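Local coordinates for protein thiaminase-I (Naegleria gruberi, PDB 4HCY) that belongs to the thiaminase I family and holds the ligand 0YN between its lobes in a fold like that of periplasmic binding proteins, at residues A[157-162]-A[344-349]. Residues are numbered along the deposited sequence; the frame is centred on the assembly and turned at random.
With 0YN (2-{4-[(4-amino-2-methylpyrimidin-5-yl)methyl]-3-methylthiophen-2-yl}ethanol), chain G.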
loop_
_atom_site.group_PDB
_atom_site.type_symbol
_atom_site.label_atom_id
_atom_site.label_comp_id
_atom_site.label_asym_id
_atom_site.label_seq_id
_atom_site.Cartn_x
_atom_site.Cartn_y
_atom_site.Cartn_z
ATOM N N SER A 157 0.185 -12.992 8.458
ATOM C CA SER A 157 1.328 -12.408 7.768
ATOM C C SER A 157 2.029 -11.401 8.672
ATOM O O SER A 157 1.375 -10.633 9.379
ATOM C CB SER A 157 0.887 -11.737 6.468
ATOM O OG SER A 157 0.291 -12.675 5.589
ATOM N N SER A 158 3.359 -11.412 8.636
ATOM C CA SER A 158 4.183 -10.597 9.527
ATOM C C SER A 158 3.798 -9.118 9.547
ATOM O O SER A 158 3.634 -8.528 10.615
ATOM C CB SER A 158 5.663 -10.748 9.164
ATOM O OG SER A 158 6.070 -12.103 9.252
ATOM N N PHE A 159 3.649 -8.526 8.366
ATOM C CA PHE A 159 3.310 -7.110 8.261
ATOM C C PHE A 159 1.867 -6.819 8.662
ATOM O O PHE A 159 1.529 -5.688 9.012
ATOM C CB PHE A 159 3.587 -6.590 6.849
ATOM C CG PHE A 159 4.988 -6.094 6.653
ATOM C CD1 PHE A 159 6.022 -6.978 6.389
ATOM C CD2 PHE A 159 5.274 -4.742 6.740
ATOM C CE1 PHE A 159 7.314 -6.522 6.211
ATOM C CE2 PHE A 159 6.562 -4.279 6.564
ATOM C CZ PHE A 159 7.585 -5.170 6.299
ATOM N N THR A 160 1.020 -7.840 8.609
ATOM C CA THR A 160 -0.378 -7.683 8.991
ATOM C C THR A 160 -0.540 -7.834 10.501
ATOM O O THR A 160 -1.271 -7.074 11.135
ATOM C CB THR A 160 -1.277 -8.695 8.262
ATOM O OG1 THR A 160 -1.074 -8.579 6.848
ATOM C CG2 THR A 160 -2.741 -8.436 8.580
ATOM N N VAL A 161 0.153 -8.818 11.069
ATOM C CA VAL A 161 0.165 -9.019 12.513
ATOM C C VAL A 161 0.761 -7.798 13.205
ATOM O O VAL A 161 0.190 -7.269 14.160
ATOM C CB VAL A 161 0.984 -10.264 12.899
ATOM C CG1 VAL A 161 1.124 -10.361 14.410
ATOM C CG2 VAL A 161 0.342 -11.520 12.333
ATOM N N PHE A 162 1.913 -7.358 12.709
ATOM C CA PHE A 162 2.561 -6.149 13.202
ATOM C C PHE A 162 1.699 -4.923 12.930
ATOM O O PHE A 162 1.564 -4.042 13.781
ATOM C CB PHE A 162 3.935 -5.988 12.542
ATOM C CG PHE A 162 4.483 -4.589 12.602
ATOM C CD1 PHE A 162 5.092 -4.118 13.752
ATOM C CD2 PHE A 162 4.403 -3.751 11.500
ATOM C CE1 PHE A 162 5.600 -2.834 13.807
ATOM C CE2 PHE A 162 4.909 -2.466 11.548
ATOM C CZ PHE A 162 5.509 -2.007 12.703
ATOM N N LYS A 344 13.537 -6.215 9.889
ATOM C CA LYS A 344 13.968 -7.154 10.918
ATOM C C LYS A 344 13.149 -6.999 12.195
ATOM O O LYS A 344 12.719 -7.986 12.791
ATOM C CB LYS A 344 15.454 -6.971 11.228
ATOM C CG LYS A 344 15.963 -7.861 12.351
ATOM C CD LYS A 344 17.408 -7.546 12.696
ATOM C CE LYS A 344 17.896 -8.401 13.852
ATOM N NZ LYS A 344 19.304 -8.083 14.219
ATOM N N GLU A 345 12.932 -5.754 12.604
ATOM C CA GLU A 345 12.201 -5.468 13.832
ATOM C C GLU A 345 10.698 -5.685 13.666
ATOM O O GLU A 345 9.987 -5.912 14.644
ATOM C CB GLU A 345 12.490 -4.043 14.317
ATOM C CG GLU A 345 13.912 -3.827 14.827
ATOM C CD GLU A 345 14.940 -3.776 13.711
ATOM O OE1 GLU A 345 16.057 -4.302 13.903
ATOM O OE2 GLU A 345 14.633 -3.207 12.641
ATOM N N VAL A 346 10.220 -5.618 12.428
ATOM C CA VAL A 346 8.816 -5.891 12.135
ATOM C C VAL A 346 8.543 -7.391 12.188
ATOM O O VAL A 346 7.562 -7.830 12.791
ATOM C CB VAL A 346 8.397 -5.326 10.761
ATOM C CG1 VAL A 346 7.087 -5.947 10.298
ATOM C CG2 VAL A 346 8.278 -3.810 10.824
ATOM N N LYS A 347 9.418 -8.172 11.563
ATOM C CA LYS A 347 9.296 -9.625 11.585
ATOM C C LYS A 347 9.437 -10.168 13.004
ATOM O O LYS A 347 8.727 -11.095 13.396
ATOM C CB LYS A 347 10.341 -10.273 10.674
ATOM C CG LYS A 347 10.183 -9.950 9.198
ATOM C CD LYS A 347 10.176 -11.222 8.363
ATOM C CE LYS A 347 10.502 -10.935 6.906
ATOM N NZ LYS A 347 11.921 -10.516 6.729
ATOM N N ASN A 348 10.357 -9.588 13.770
ATOM C CA ASN A 348 10.566 -9.997 15.154
ATOM C C ASN A 348 9.377 -9.656 16.045
ATOM O O ASN A 348 8.998 -10.440 16.913
ATOM C CB ASN A 348 11.845 -9.378 15.720
ATOM C CG ASN A 348 13.087 -10.157 15.339
ATOM O OD1 ASN A 348 13.048 -11.379 15.193
ATOM N ND2 ASN A 348 14.202 -9.453 15.180
ATOM N N CYS A 349 8.794 -8.481 15.823
ATOM C CA CYS A 349 7.633 -8.048 16.590
ATOM C C CYS A 349 6.427 -8.926 16.289
ATOM O O CYS A 349 5.641 -9.243 17.181
ATOM C CB CYS A 349 7.301 -6.589 16.284
ATOM S SG CYS A 349 5.841 -5.969 17.144
HETATM C C2A 0YN G . 0.881 -0.723 -4.148
HETATM C C35 0YN G . 1.586 -3.304 0.922
HETATM C C2 0YN G . 2.790 -5.124 -0.420
HETATM S S1 0YN G . 3.906 -6.428 -0.162
HETATM C C5 0YN G . 4.062 -6.181 1.534
HETATM C C4 0YN G . 3.196 -5.029 1.918
HETATM C C4A 0YN G . 3.057 -4.495 3.319
HETATM C C5A 0YN G . 4.983 -7.131 2.263
HETATM C C5B 0YN G . 4.215 -7.889 3.337
HETATM O O5G 0YN G . 5.042 -8.926 3.868
HETATM N "N1'" 0YN G . 0.298 -2.463 -2.495
HETATM C "C2'" 0YN G . 1.066 -1.400 -2.817
HETATM N "N3'" 0YN G . 1.999 -0.940 -1.955
HETATM C "C4'" 0YN G . 2.177 -1.536 -0.759
HETATM N "N4'" 0YN G . 3.114 -1.071 0.101
HETATM C "C5'" 0YN G . 1.400 -2.626 -0.417
HETATM C "C6'" 0YN G . 0.445 -3.080 -1.318
HETATM C C3 0YN G . 2.524 -4.483 0.800
#
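Val346 fits against the rings of Phe159 and Phe162, with CG2 over Phe162 and CG1 over Phe159. CG1 stands above the centre of the Phe159 ring, 3.9 Å from the centroid, the geometry of a CH-pi contact. CG2 makes a second one over a face of Phe162, displaced toward the ring's rim at 15° off the normal. CG1 also leans on the CG/CD2 side of that second ring, lying 3.7 Å from Phe162 CD2, and thus bridges the two aromatics. The first torsion of Val346 (164°) places CG1 anti to the backbone N, where it meets both rings, and leaves CG2 over Phe162 alone.

Cys349, one turn later, reaches the edge of the Phe162 ring in its plane: SG lies 3.9 Å from CD1, a sulfur-aromatic contact. Toward the solvent-facing margin, Ser158 OG and Lys347 CD are 4.3 Å apart, a loose van der Waals approach. Phe159 also borders the bound 0YN, with CD1 3.3 Å from the ligand's O5G, so Val346 backs a residue that lines the ligand site. Tyr54 adds an edge-to-face partner for Phe159, while Leu184 touches Phe162. The contact joins the N-terminal turn of helix 158-169 to helix 343-353; the axes of 158-162 and 344-349 approach to 8.5 Å and cross at 73°. Strand 335-338, which pairs in parallel with strand 176-179, precedes the latter helix.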